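Local coordinates for protein acidocalcisomal pyrophosphatase (Trypanosoma cruzi, PDB 5CUV) that probably hydrolyses inorganic diphosphate to phosphate, using magnesium ions as cofactor, at residues A[33-38]-A[58-63]; A[105-110]-A[137-142]; A[174-179]-A[249-254]; A[183-188]-A[308-313]; A[282-287]-A[399-404]. All coordinates share one frame; numbering follows the deposited sequence.

In the fold
From the N terminus, contact 1 closes a loop that carries helix 51-56, setting the first modelled residues against the start of helix 60-66. Contact 2 follows in series and joins the ends of helices 97-106 and 132-141; Thr38 O and Tyr106 OH link the two. Far across the chain, contact 3 ties the turn after strand 166-173 to strand 249-254. Contact 4 crosses it, joining strand 182-189 of that same sheet to the start of strand 310-323 in the other large sheet. Contact 5 crosses contact 4 and lays loop 282-287 on the C-terminal helix 388-412. Contacts 1 to 4 all touch the third subunit, whereas contact 5 stays within its own chain.

Contact 1: residues A[33-38]-A[58-63]; sequences NSYIGT and VTEFDL
Thr59 sits at the N-cap of helix 60-66 with OG1 in the crowded position between its backbone N and carbonyl carbon (chi1 69°). From there Thr59 OG1 accepts the N-H of Asp62 N at 2.9 Å, closing the first turn. Thr59 OG1 also donates to Asn33 OD1 at 2.9 Å; the Asn33 amide, swung anti to its backbone N, meets it tip to tip. The placement of OD1 is less certain. One residue on, Ser34 O accepts Phe61 N at 2.9 Å, a nearly straight bond (165°) whose donor lies above the carbonyl plane. Glu60 has CG beside its own N and an extended chain beyond, so that Glu60 OE2 reaches Ile36 N at 2.9 Å through its anti lone pair. The carboxylate is also held by Arg82 through OE2 and by Leu50 N through OE1, while Asp62 pairs with Arg366 of the second subunit. Two backbone N-H groups and Arg82 thus meet the carboxylate of the buried Glu60, which probably keeps it ionised.

Contact 2: residues A[105-110]-A[137-142]; sequences KYLGRV and AWWCSH
Helices 73-87, 97-106, 113-123 and 132-141, with the small antiparallel pair of strands 95-96 and 129-130, form a module resembling a pair of EF-hands, and here the C-terminal ends of two of its helices meet. Helix 97-106 stops in a Schellman motif, with Gly108 at positive phi (101°), and the chain turns so that Arg109 points at the other segment. Arg109 starts with CG anti to the backbone N, runs straight to CD and bends at chi3 (-58°), which lays its guanidinium flat on the indole of Trp139. The planes are 27° apart, and Arg109 CZ lies 3.8 Å from the centroid of the Trp139 six-membered ring, a cation-pi stack. Arg109 NH2 comes over the centre of the indole, 3.2 Å from Trp139 CD2. Arg109 NH1 makes a weak bond to His142 O at 2.6 Å and sits 3.5 Å from Trp138 CH2. Further along the indole, Trp139 CH2 touches Leu107 CB at 3.6 Å, and Met80 of helix 73-87 packs on both residues. Trp139 NE1 donates to Asn255 of the third subunit, so the indole that receives the arginine also faces a neighbouring chain. The arrangement is a cation-pi stack of an arginine on a tryptophan, joining the ends of two helices in a module that resembles paired EF-hands.

Contact 3: residues A[174-179]-A[249-254]; sequences GELYTP and IKQDIK
Glu175 O is gripped twice, both times by Thr178: Thr178 OG1 donates to it at 2.9 Å, in the carbonyl plane and on a lone pair, and Thr178 N adds a weak bond at 3.2 Å. Together they close a type II beta turn over Leu176 and Tyr177, the latter at positive phi (80°). Thr178 OG1 is shared with Ser180 OG. The turn leaves Tyr177 N directed at strand 249-254, where it bonds to Gln251 OE1; the pair is modelled very short, and the oxygen's position is less sure. Gln251 reaches there with CG anti to its backbone N and a bend at chi2. Its amide crosses the Tyr177 ring obliquely, planes 37° apart, bringing Gln251 NE2 to 3.2 Å from Tyr177 CD1. A water accepts Gln251 N at 3.1 Å and donates weakly to Thr178 O, bridging the two backbones. Beyond it, Ile253 CG1 lies 3.9 Å from Thr178 O and Ile253 CG2 4.3 Å from Pro179 CG. Phe61 of the third subunit meets the Tyr177 ring edge-to-face. The arrangement is a type II turn connecting the antiparallel hairpin 166-173 and 182-189, held to a further strand of their sheet by Gln251, a bridging water and the packing of Ile253.

Contact 4: residues A[183-188]-A[308-313]; sequences VLYYFR and GQVGAV
Tyr185 leaves strand 182-189 with CB directed at the loop ahead of strand 310-323, and its CG lies beside the backbone N (chi1 -64°). The ring, turned by a chi2 of 82°, then crosses between the two sheets. Along one side, Tyr185 CE2 passes 3.8 Å from Val310 CG2 and 3.4 Å from Gly308 O. Tyr185 CZ is equally far, 3.4 Å, from Gly308 O, which lies at the ring edge near its plane. At the tip, Tyr185 OH donates to Gly308 O at 2.6 Å; the C=O...O angle is 105°, and the donor stands in the carbonyl plane on a lone pair. Ile249 CD1 packs against the same hydroxyl. Beside the tyrosine, Val183 CG1 comes within 4.5 Å of Gly308 CA, where positive phi turns the chain into strand 310-323. Ile227 and Val198 also touch the Tyr185 side chain. The buried phenol gives its proton to the Gly308 carbonyl, so both polar atoms have a partner where the two sheets pack with apolar side chains such as Val183 and Val310.

Contact 5: residues A[282-287]-A[399-404]; sequences VVFEGG and HYMWGN
Val283 points at helix 388-412 and puts both of its methyls against Met401, a selenomethionine. Val283 CG2 touches Met401 CG at 3.2 Å, while Val283 CG1 lies 3.8 Å from Met401 SE. On the flanks of that methionine, Val283 CG2 meets Tyr400 CE2 at the ring edge (4.2 Å) and Asn404 ND2 at 4.0 Å, so the valine rests on three residues of one helix face. Phe284 comes next, with CG in the crowded position between its backbone N and carbonyl carbon (chi1 43°), and its ring meets the Met401 chain at about a right angle. Met401 SE stands in the ring plane, 3.5 Å from Phe284 CE1 and 84° off the ring normal. The bend of Met401 at chi3 (-76°) leaves Met401 CE 4.1 Å from Phe284 CE1, so that SE is the atom nearer the ring. After Phe284 the loop turns away from the helix, with a weak bond from Gly287 N to Phe284 O. The magnesium ion held by Asp291, Asp296 and Asp328 is about 11 Å from the Met401 side chain. The contact is an edge-on Met-aromatic pair, fastening a surface loop to the C-terminal helix near, but not in, the metal site of the pyrophosphatase fold.

Contact 1: residues A[33-38]-A[58-63]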
# COMPACT_ATOMS: atom_id res chain seq x y z
N ASN A 33 -7.60 -33.14 14.69
CA ASN A 33 -8.50 -34.00 13.87
C ASN A 33 -8.35 -35.50 14.06
O ASN A 33 -7.26 -36.08 13.91
CB ASN A 33 -8.34 -33.71 12.36
CG ASN A 33 -9.07 -34.76 11.47
OD1 ASN A 33 -9.95 -35.46 11.94
ND2 ASN A 33 -8.71 -34.84 10.19
N SER A 34 -9.49 -36.11 14.40
CA SER A 34 -9.64 -37.55 14.53
C SER A 34 -11.11 -37.81 14.82
O SER A 34 -11.93 -37.92 13.91
CB SER A 34 -8.77 -38.12 15.62
OG SER A 34 -8.74 -39.53 15.45
N TYR A 35 -11.46 -37.86 16.09
CA TYR A 35 -12.84 -38.11 16.44
C TYR A 35 -13.39 -37.07 17.38
O TYR A 35 -12.66 -36.40 18.05
CB TYR A 35 -12.97 -39.50 17.03
CG TYR A 35 -11.82 -39.86 17.93
CD1 TYR A 35 -11.58 -39.13 19.10
CD2 TYR A 35 -10.99 -40.96 17.64
CE1 TYR A 35 -10.54 -39.48 19.99
CE2 TYR A 35 -9.95 -41.33 18.52
CZ TYR A 35 -9.74 -40.59 19.70
OH TYR A 35 -8.77 -40.97 20.62
N ILE A 36 -14.70 -36.93 17.40
CA ILE A 36 -15.39 -35.98 18.24
C ILE A 36 -15.00 -36.20 19.69
O ILE A 36 -15.18 -37.27 20.24
CB ILE A 36 -16.92 -36.13 18.12
CG1 ILE A 36 -17.33 -36.45 16.68
CG2 ILE A 36 -17.60 -34.92 18.59
CD1 ILE A 36 -16.67 -35.61 15.63
N GLY A 37 -14.46 -35.18 20.34
CA GLY A 37 -14.08 -35.36 21.72
C GLY A 37 -15.16 -34.80 22.62
O GLY A 37 -16.07 -34.11 22.15
N THR A 38 -15.03 -35.11 23.91
CA THR A 38 -15.95 -34.67 24.95
C THR A 38 -15.45 -33.38 25.56
O THR A 38 -16.24 -32.64 26.12
CB THR A 38 -16.02 -35.69 26.11
OG1 THR A 38 -14.74 -35.74 26.77
CG2 THR A 38 -16.39 -37.09 25.60
N VAL A 58 -12.60 -42.18 6.35
CA VAL A 58 -12.61 -40.78 6.64
C VAL A 58 -12.72 -40.69 8.17
O VAL A 58 -13.44 -41.45 8.78
CB VAL A 58 -13.84 -40.20 5.93
CG1 VAL A 58 -14.56 -39.20 6.80
CG2 VAL A 58 -13.44 -39.66 4.61
N THR A 59 -11.99 -39.78 8.80
CA THR A 59 -12.08 -39.61 10.24
C THR A 59 -13.43 -39.02 10.58
O THR A 59 -14.09 -38.46 9.73
CB THR A 59 -11.07 -38.58 10.78
OG1 THR A 59 -11.46 -37.27 10.33
CG2 THR A 59 -9.62 -38.91 10.31
N GLU A 60 -13.83 -39.11 11.84
CA GLU A 60 -15.09 -38.51 12.23
C GLU A 60 -15.02 -36.98 12.06
O GLU A 60 -15.99 -36.32 11.61
CB GLU A 60 -15.40 -38.78 13.70
CG GLU A 60 -15.42 -40.23 14.15
CD GLU A 60 -15.95 -40.36 15.58
OE1 GLU A 60 -16.41 -41.44 15.90
OE2 GLU A 60 -15.91 -39.39 16.38
N PHE A 61 -13.89 -36.39 12.43
CA PHE A 61 -13.77 -34.95 12.31
C PHE A 61 -14.11 -34.55 10.91
O PHE A 61 -14.89 -33.66 10.71
CB PHE A 61 -12.37 -34.43 12.61
CG PHE A 61 -12.30 -32.96 12.59
CD1 PHE A 61 -12.77 -32.24 13.68
CD2 PHE A 61 -11.95 -32.27 11.41
CE1 PHE A 61 -12.91 -30.85 13.62
CE2 PHE A 61 -12.10 -30.85 11.31
CZ PHE A 61 -12.59 -30.14 12.43
N ASP A 62 -13.50 -35.24 9.97
CA ASP A 62 -13.70 -34.97 8.56
C ASP A 62 -15.12 -35.16 8.06
O ASP A 62 -15.58 -34.43 7.17
CB ASP A 62 -12.76 -35.85 7.73
CG ASP A 62 -11.36 -35.28 7.64
OD1 ASP A 62 -11.10 -34.20 8.21
OD2 ASP A 62 -10.50 -35.92 6.99
N LEU A 63 -15.78 -36.18 8.62
CA LEU A 63 -17.13 -36.52 8.26
C LEU A 63 -18.06 -35.47 8.84
O LEU A 63 -18.94 -34.97 8.12
CB LEU A 63 -17.47 -37.93 8.76
CG LEU A 63 -18.97 -38.34 8.70
CD1 LEU A 63 -19.50 -38.10 7.29
CD2 LEU A 63 -19.17 -39.81 9.09

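Contact 2: residues A[105-110]-A[137-142]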
# COMPACT_ATOMS: atom_id res chain seq x y z
N LYS A 105 -25.75 -28.99 31.59
CA LYS A 105 -25.33 -27.61 31.51
C LYS A 105 -24.07 -27.58 30.70
O LYS A 105 -23.68 -26.56 30.12
CB LYS A 105 -25.13 -27.01 32.91
CG LYS A 105 -26.49 -26.71 33.62
CD LYS A 105 -26.35 -25.92 34.94
CE LYS A 105 -27.64 -26.02 35.82
NZ LYS A 105 -27.52 -25.37 37.18
N TYR A 106 -23.41 -28.71 30.63
CA TYR A 106 -22.21 -28.71 29.85
C TYR A 106 -22.59 -28.79 28.39
O TYR A 106 -21.92 -28.18 27.58
CB TYR A 106 -21.36 -29.90 30.24
CG TYR A 106 -20.06 -30.02 29.51
CD1 TYR A 106 -19.07 -29.04 29.60
CD2 TYR A 106 -19.77 -31.19 28.82
CE1 TYR A 106 -17.80 -29.24 29.03
CE2 TYR A 106 -18.53 -31.41 28.23
CZ TYR A 106 -17.55 -30.44 28.34
OH TYR A 106 -16.34 -30.71 27.77
N LEU A 107 -23.66 -29.51 28.04
CA LEU A 107 -24.06 -29.66 26.65
C LEU A 107 -24.79 -28.47 26.10
O LEU A 107 -25.22 -28.49 24.94
CB LEU A 107 -24.93 -30.87 26.47
CG LEU A 107 -24.08 -32.11 26.67
CD1 LEU A 107 -25.00 -33.32 26.72
CD2 LEU A 107 -23.02 -32.21 25.59
N GLY A 108 -24.91 -27.44 26.93
CA GLY A 108 -25.57 -26.22 26.52
C GLY A 108 -27.00 -26.00 26.96
O GLY A 108 -27.56 -24.94 26.65
N ARG A 109 -27.60 -26.93 27.69
CA ARG A 109 -29.00 -26.74 28.11
C ARG A 109 -29.23 -25.84 29.34
O ARG A 109 -28.48 -25.86 30.32
CB ARG A 109 -29.66 -28.10 28.29
CG ARG A 109 -31.15 -28.03 28.48
CD ARG A 109 -31.77 -29.41 28.45
NE ARG A 109 -31.50 -30.10 27.21
CZ ARG A 109 -32.26 -31.07 26.75
NH1 ARG A 109 -33.31 -31.43 27.46
NH2 ARG A 109 -31.98 -31.68 25.60
N VAL A 110 -30.29 -25.05 29.29
CA VAL A 110 -30.59 -24.14 30.39
C VAL A 110 -31.45 -24.83 31.44
O VAL A 110 -32.68 -24.78 31.40
CB VAL A 110 -31.25 -22.82 29.86
CG1 VAL A 110 -30.33 -22.17 28.80
CG2 VAL A 110 -32.66 -23.12 29.26
N ALA A 137 -33.10 -41.32 26.44
CA ALA A 137 -34.54 -41.36 26.15
C ALA A 137 -35.20 -40.06 26.57
O ALA A 137 -36.09 -39.52 25.90
CB ALA A 137 -35.18 -42.50 26.89
N TRP A 138 -34.73 -39.53 27.68
CA TRP A 138 -35.28 -38.28 28.20
C TRP A 138 -34.88 -37.07 27.34
O TRP A 138 -35.71 -36.21 27.08
CB TRP A 138 -34.81 -38.05 29.66
CG TRP A 138 -35.21 -36.69 30.18
CD1 TRP A 138 -36.46 -36.28 30.56
CD2 TRP A 138 -34.37 -35.54 30.27
NE1 TRP A 138 -36.46 -34.94 30.88
CE2 TRP A 138 -35.18 -34.46 30.71
CE3 TRP A 138 -33.02 -35.31 30.01
CZ2 TRP A 138 -34.67 -33.17 30.90
CZ3 TRP A 138 -32.51 -34.01 30.19
CH2 TRP A 138 -33.33 -32.96 30.64
N TRP A 139 -33.60 -37.03 26.94
CA TRP A 139 -33.01 -35.96 26.12
C TRP A 139 -33.76 -35.77 24.79
O TRP A 139 -34.15 -34.66 24.42
CB TRP A 139 -31.55 -36.31 25.81
CG TRP A 139 -30.77 -35.24 25.06
CD1 TRP A 139 -30.57 -35.15 23.71
CD2 TRP A 139 -30.00 -34.19 25.65
NE1 TRP A 139 -29.72 -34.12 23.42
CE2 TRP A 139 -29.35 -33.51 24.60
CE3 TRP A 139 -29.78 -33.77 26.96
CZ2 TRP A 139 -28.49 -32.42 24.83
CZ3 TRP A 139 -28.93 -32.70 27.19
CH2 TRP A 139 -28.29 -32.04 26.13
N CYS A 140 -33.93 -36.89 24.10
CA CYS A 140 -34.62 -36.92 22.84
C CYS A 140 -36.05 -36.53 22.99
O CYS A 140 -36.64 -36.10 22.03
CB CYS A 140 -34.56 -38.30 22.25
SG CYS A 140 -32.90 -38.73 21.78
N SER A 141 -36.62 -36.65 24.18
CA SER A 141 -38.02 -36.29 24.31
C SER A 141 -38.25 -34.88 24.79
O SER A 141 -39.37 -34.40 24.82
CB SER A 141 -38.73 -37.28 25.24
OG SER A 141 -38.54 -38.60 24.76
N HIS A 142 -37.19 -34.19 25.16
CA HIS A 142 -37.34 -32.84 25.66
C HIS A 142 -36.28 -31.92 25.14
O HIS A 142 -35.27 -31.70 25.81
CB HIS A 142 -37.30 -32.84 27.17
CG HIS A 142 -38.36 -33.69 27.77
ND1 HIS A 142 -38.52 -35.01 27.44
CD2 HIS A 142 -39.39 -33.38 28.60
CE1 HIS A 142 -39.61 -35.49 28.02
NE2 HIS A 142 -40.16 -34.51 28.73

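Contact 3: residues A[174-179]-A[249-254]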
# COMPACT_ATOMS: atom_id res chain seq x y z
N GLY A 174 -5.13 36.78 10.27
CA GLY A 174 -4.01 37.60 9.91
C GLY A 174 -3.65 37.33 8.48
O GLY A 174 -4.33 36.58 7.77
N GLU A 175 -2.55 37.95 8.08
CA GLU A 175 -2.00 37.90 6.73
C GLU A 175 -0.71 37.09 6.80
O GLU A 175 0.15 37.35 7.64
CB GLU A 175 -1.67 39.32 6.30
CG GLU A 175 -2.21 39.83 4.99
CD GLU A 175 -1.48 41.15 4.56
OE1 GLU A 175 -0.42 41.06 3.86
OE2 GLU A 175 -1.95 42.26 4.95
N LEU A 176 -0.61 36.12 5.91
CA LEU A 176 0.54 35.27 5.78
C LEU A 176 1.75 36.13 5.38
O LEU A 176 1.66 36.96 4.47
CB LEU A 176 0.24 34.25 4.70
CG LEU A 176 1.14 33.03 4.61
CD1 LEU A 176 1.30 32.35 6.02
CD2 LEU A 176 0.52 32.07 3.62
N TYR A 177 2.88 35.91 6.05
CA TYR A 177 4.10 36.68 5.81
C TYR A 177 4.13 38.04 6.49
O TYR A 177 4.94 38.88 6.11
CB TYR A 177 4.36 36.87 4.32
CG TYR A 177 4.48 35.59 3.55
CD1 TYR A 177 5.47 34.65 3.85
CD2 TYR A 177 3.56 35.28 2.55
CE1 TYR A 177 5.55 33.48 3.19
CE2 TYR A 177 3.63 34.09 1.87
CZ TYR A 177 4.62 33.19 2.19
OH TYR A 177 4.69 32.01 1.48
N THR A 178 3.26 38.26 7.48
CA THR A 178 3.22 39.51 8.25
C THR A 178 3.16 39.09 9.69
O THR A 178 2.94 37.91 9.98
CB THR A 178 1.94 40.34 7.99
OG1 THR A 178 0.88 39.91 8.86
CG2 THR A 178 1.52 40.20 6.59
N PRO A 179 3.27 40.05 10.63
CA PRO A 179 3.23 39.68 12.06
C PRO A 179 1.85 39.35 12.65
O PRO A 179 1.75 38.96 13.80
CB PRO A 179 3.83 40.89 12.77
CG PRO A 179 4.54 41.68 11.69
CD PRO A 179 3.66 41.47 10.48
N ILE A 249 0.31 29.45 16.63
CA ILE A 249 1.48 29.35 15.84
C ILE A 249 1.60 30.65 15.14
O ILE A 249 0.60 31.21 14.67
CB ILE A 249 1.37 28.24 14.83
CG1 ILE A 249 1.88 26.96 15.48
CG2 ILE A 249 2.27 28.52 13.61
CD1 ILE A 249 1.55 25.78 14.68
N LYS A 250 2.83 31.14 15.10
CA LYS A 250 3.10 32.39 14.43
C LYS A 250 4.23 32.21 13.46
O LYS A 250 4.95 31.20 13.49
CB LYS A 250 3.45 33.44 15.46
CG LYS A 250 4.42 32.95 16.46
CD LYS A 250 5.60 33.89 16.56
CE LYS A 250 5.39 34.85 17.67
NZ LYS A 250 6.68 34.93 18.41
N GLN A 251 4.35 33.17 12.56
CA GLN A 251 5.41 33.14 11.56
C GLN A 251 6.59 33.83 12.23
O GLN A 251 6.39 34.64 13.13
CB GLN A 251 4.95 33.91 10.32
CG GLN A 251 5.88 33.87 9.12
CD GLN A 251 5.07 33.93 7.80
OE1 GLN A 251 3.97 34.52 7.74
NE2 GLN A 251 5.62 33.34 6.74
N ASP A 252 7.80 33.46 11.83
CA ASP A 252 8.98 34.06 12.40
C ASP A 252 9.30 35.27 11.56
O ASP A 252 9.81 35.15 10.43
CB ASP A 252 10.15 33.11 12.38
CG ASP A 252 11.36 33.67 13.11
OD1 ASP A 252 11.21 34.66 13.87
OD2 ASP A 252 12.47 33.11 12.94
N ILE A 253 8.96 36.43 12.12
CA ILE A 253 9.19 37.71 11.48
C ILE A 253 10.13 38.48 12.37
O ILE A 253 9.93 38.54 13.58
CB ILE A 253 7.90 38.51 11.38
CG1 ILE A 253 6.73 37.62 10.94
CG2 ILE A 253 8.11 39.64 10.42
CD1 ILE A 253 6.93 36.97 9.56
N LYS A 254 11.16 39.05 11.78
CA LYS A 254 12.12 39.85 12.51
C LYS A 254 12.19 41.17 11.71
O LYS A 254 12.21 41.17 10.46
CB LYS A 254 13.47 39.15 12.57
CG LYS A 254 14.34 39.63 13.69
CD LYS A 254 15.74 39.05 13.51
CE LYS A 254 16.74 39.53 14.61
NZ LYS A 254 18.13 38.97 14.35
O HOH W 1 2.79 35.79 12.63

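Contact 4: residues A[183-188]-A[308-313]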
# COMPACT_ATOMS: atom_id res chain seq x y z
N VAL A 183 -2.07 30.73 13.71
CA VAL A 183 -2.92 29.60 13.47
C VAL A 183 -3.43 29.32 14.89
O VAL A 183 -2.66 28.98 15.77
CB VAL A 183 -2.13 28.39 12.87
CG1 VAL A 183 -3.10 27.15 12.71
CG2 VAL A 183 -1.59 28.73 11.52
N LEU A 184 -4.74 29.49 15.11
CA LEU A 184 -5.37 29.26 16.43
C LEU A 184 -5.95 27.87 16.56
O LEU A 184 -6.32 27.28 15.55
CB LEU A 184 -6.51 30.26 16.67
CG LEU A 184 -6.31 31.80 16.59
CD1 LEU A 184 -7.02 32.42 17.75
CD2 LEU A 184 -4.89 32.18 16.64
N TYR A 185 -6.05 27.36 17.80
CA TYR A 185 -6.61 26.02 18.07
C TYR A 185 -7.86 26.00 18.95
O TYR A 185 -8.00 26.76 19.90
CB TYR A 185 -5.53 25.12 18.68
CG TYR A 185 -4.36 24.84 17.75
CD1 TYR A 185 -3.32 25.76 17.62
CD2 TYR A 185 -4.30 23.66 16.99
CE1 TYR A 185 -2.26 25.53 16.76
CE2 TYR A 185 -3.22 23.40 16.10
CZ TYR A 185 -2.20 24.35 15.99
OH TYR A 185 -1.10 24.16 15.16
N TYR A 186 -8.79 25.13 18.65
CA TYR A 186 -10.00 25.03 19.44
C TYR A 186 -10.44 23.60 19.55
O TYR A 186 -10.15 22.77 18.70
CB TYR A 186 -11.17 25.74 18.78
CG TYR A 186 -10.96 27.17 18.44
CD1 TYR A 186 -10.12 27.52 17.40
CD2 TYR A 186 -11.52 28.18 19.24
CE1 TYR A 186 -9.82 28.83 17.17
CE2 TYR A 186 -11.22 29.48 19.02
CZ TYR A 186 -10.36 29.82 17.99
OH TYR A 186 -9.96 31.12 17.80
N PHE A 187 -11.21 23.33 20.58
CA PHE A 187 -11.83 22.03 20.76
C PHE A 187 -13.28 22.31 20.52
O PHE A 187 -13.81 23.39 20.87
CB PHE A 187 -11.70 21.52 22.19
CG PHE A 187 -10.40 20.93 22.49
CD1 PHE A 187 -9.44 20.77 21.50
CD2 PHE A 187 -10.14 20.47 23.74
CE1 PHE A 187 -8.24 20.16 21.74
CE2 PHE A 187 -8.94 19.86 24.01
CZ PHE A 187 -7.98 19.69 23.00
N ARG A 188 -13.92 21.35 19.90
CA ARG A 188 -15.35 21.44 19.71
C ARG A 188 -15.84 20.25 20.47
O ARG A 188 -15.39 19.09 20.24
CB ARG A 188 -15.78 21.28 18.28
CG ARG A 188 -17.26 21.04 18.22
CD ARG A 188 -17.73 20.85 16.79
NE ARG A 188 -17.64 22.13 16.10
CZ ARG A 188 -17.31 22.27 14.83
NH1 ARG A 188 -17.26 23.50 14.33
NH2 ARG A 188 -17.03 21.19 14.07
N GLY A 308 0.73 24.14 11.27
CA GLY A 308 -0.07 23.85 12.45
C GLY A 308 -0.96 22.61 12.39
O GLY A 308 -1.64 22.32 13.35
N GLN A 309 -0.98 21.86 11.30
CA GLN A 309 -1.81 20.66 11.25
C GLN A 309 -1.31 19.64 12.28
O GLN A 309 -0.09 19.49 12.49
CB GLN A 309 -1.73 20.03 9.88
CG GLN A 309 -2.56 18.81 9.76
CD GLN A 309 -2.49 18.19 8.36
OE1 GLN A 309 -2.16 18.87 7.40
NE2 GLN A 309 -2.81 16.90 8.26
N VAL A 310 -2.25 18.92 12.92
CA VAL A 310 -1.90 17.90 13.91
C VAL A 310 -2.28 16.49 13.46
O VAL A 310 -3.31 16.27 12.85
CB VAL A 310 -2.61 18.21 15.21
CG1 VAL A 310 -2.19 17.22 16.27
CG2 VAL A 310 -2.37 19.69 15.54
N GLY A 311 -1.44 15.51 13.76
CA GLY A 311 -1.72 14.16 13.35
C GLY A 311 -1.01 13.12 14.20
O GLY A 311 0.01 13.44 14.87
N ALA A 312 -1.54 11.89 14.22
CA ALA A 312 -0.91 10.83 14.95
C ALA A 312 0.34 10.24 14.24
O ALA A 312 0.32 9.87 13.02
CB ALA A 312 -1.90 9.73 15.23
N VAL A 313 1.43 10.12 15.01
CA VAL A 313 2.65 9.56 14.46
C VAL A 313 3.20 8.41 15.28
O VAL A 313 2.83 8.17 16.44
CB VAL A 313 3.74 10.65 14.33
CG1 VAL A 313 3.28 11.76 13.40
CG2 VAL A 313 4.06 11.22 15.73

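Contact 5: residues A[282-287]-A[399-404]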
# COMPACT_ATOMS: atom_id res chain seq x y z
N VAL A 282 18.49 22.12 34.12
CA VAL A 282 18.49 20.68 34.20
C VAL A 282 17.38 20.51 35.29
O VAL A 282 17.30 21.35 36.19
CB VAL A 282 19.86 20.17 34.69
CG1 VAL A 282 19.71 18.79 35.29
CG2 VAL A 282 20.83 20.14 33.51
N VAL A 283 16.50 19.49 35.19
CA VAL A 283 15.45 19.31 36.22
C VAL A 283 15.54 17.97 37.01
O VAL A 283 14.96 17.85 38.09
CB VAL A 283 13.95 19.56 35.62
CG1 VAL A 283 14.00 20.51 34.41
CG2 VAL A 283 13.26 18.26 35.26
N PHE A 284 16.24 16.97 36.47
CA PHE A 284 16.46 15.69 37.17
C PHE A 284 17.92 15.28 36.97
O PHE A 284 18.59 15.79 36.06
CB PHE A 284 15.49 14.57 36.74
CG PHE A 284 15.26 14.47 35.27
CD1 PHE A 284 14.73 15.55 34.56
CD2 PHE A 284 15.53 13.29 34.59
CE1 PHE A 284 14.48 15.46 33.20
CE2 PHE A 284 15.28 13.18 33.22
CZ PHE A 284 14.76 14.27 32.52
N GLU A 285 18.39 14.39 37.85
CA GLU A 285 19.79 13.89 37.94
C GLU A 285 20.62 13.47 36.69
O GLU A 285 21.85 13.37 36.76
CB GLU A 285 19.86 12.82 39.04
CG GLU A 285 19.45 13.39 40.42
CD GLU A 285 19.63 12.42 41.60
OE1 GLU A 285 19.59 11.18 41.37
OE2 GLU A 285 19.80 12.89 42.75
N GLY A 286 19.96 13.22 35.57
CA GLY A 286 20.66 12.89 34.34
C GLY A 286 20.10 13.90 33.35
O GLY A 286 19.82 13.60 32.18
N GLY A 287 19.89 15.11 33.86
CA GLY A 287 19.35 16.19 33.07
C GLY A 287 20.33 16.80 32.08
O GLY A 287 21.50 17.04 32.34
N HIS A 399 8.18 14.81 28.76
CA HIS A 399 6.81 15.01 29.15
C HIS A 399 6.83 15.33 30.65
O HIS A 399 6.14 16.25 31.15
CB HIS A 399 6.00 13.76 28.82
CG HIS A 399 4.55 13.92 29.08
ND1 HIS A 399 3.86 15.06 28.75
CD2 HIS A 399 3.64 13.07 29.60
CE1 HIS A 399 2.58 14.91 29.06
NE2 HIS A 399 2.43 13.71 29.58
N TYR A 400 7.65 14.58 31.37
CA TYR A 400 7.79 14.80 32.79
C TYR A 400 8.13 16.29 33.08
O TYR A 400 7.41 16.93 33.86
CB TYR A 400 8.84 13.82 33.38
CG TYR A 400 9.14 14.15 34.84
CD1 TYR A 400 8.40 13.56 35.87
CD2 TYR A 400 10.09 15.15 35.18
CE1 TYR A 400 8.57 13.96 37.19
CE2 TYR A 400 10.26 15.56 36.47
CZ TYR A 400 9.50 14.97 37.49
OH TYR A 400 9.62 15.40 38.82
N MSE A 401 9.20 16.83 32.46
CA MSE A 401 9.57 18.22 32.66
C MSE A 401 8.48 19.17 32.23
O MSE A 401 8.28 20.22 32.80
CB MSE A 401 10.82 18.54 31.84
CG MSE A 401 12.07 17.83 32.32
SE MSE A 401 13.67 18.29 31.37
CE MSE A 401 13.33 17.26 29.75
N TRP A 402 7.73 18.82 31.20
CA TRP A 402 6.63 19.69 30.83
C TRP A 402 5.63 19.66 31.98
O TRP A 402 5.00 20.67 32.29
CB TRP A 402 5.88 19.25 29.58
CG TRP A 402 4.60 19.90 29.42
CD1 TRP A 402 4.39 21.09 28.87
CD2 TRP A 402 3.32 19.37 29.77
NE1 TRP A 402 3.04 21.36 28.84
CE2 TRP A 402 2.36 20.31 29.39
CE3 TRP A 402 2.89 18.16 30.37
CZ2 TRP A 402 0.99 20.11 29.58
CZ3 TRP A 402 1.51 17.96 30.56
CH2 TRP A 402 0.58 18.93 30.16
N GLY A 403 5.48 18.48 32.58
CA GLY A 403 4.50 18.33 33.63
C GLY A 403 4.87 19.14 34.84
O GLY A 403 4.01 19.78 35.48
N ASN A 404 6.16 19.12 35.15
CA ASN A 404 6.61 19.81 36.34
C ASN A 404 6.66 21.31 36.05
O ASN A 404 6.58 22.14 36.95
CB ASN A 404 7.92 19.16 36.80
CG ASN A 404 9.00 20.16 37.11
OD1 ASN A 404 9.03 20.76 38.21
ND2 ASN A 404 9.92 20.37 36.14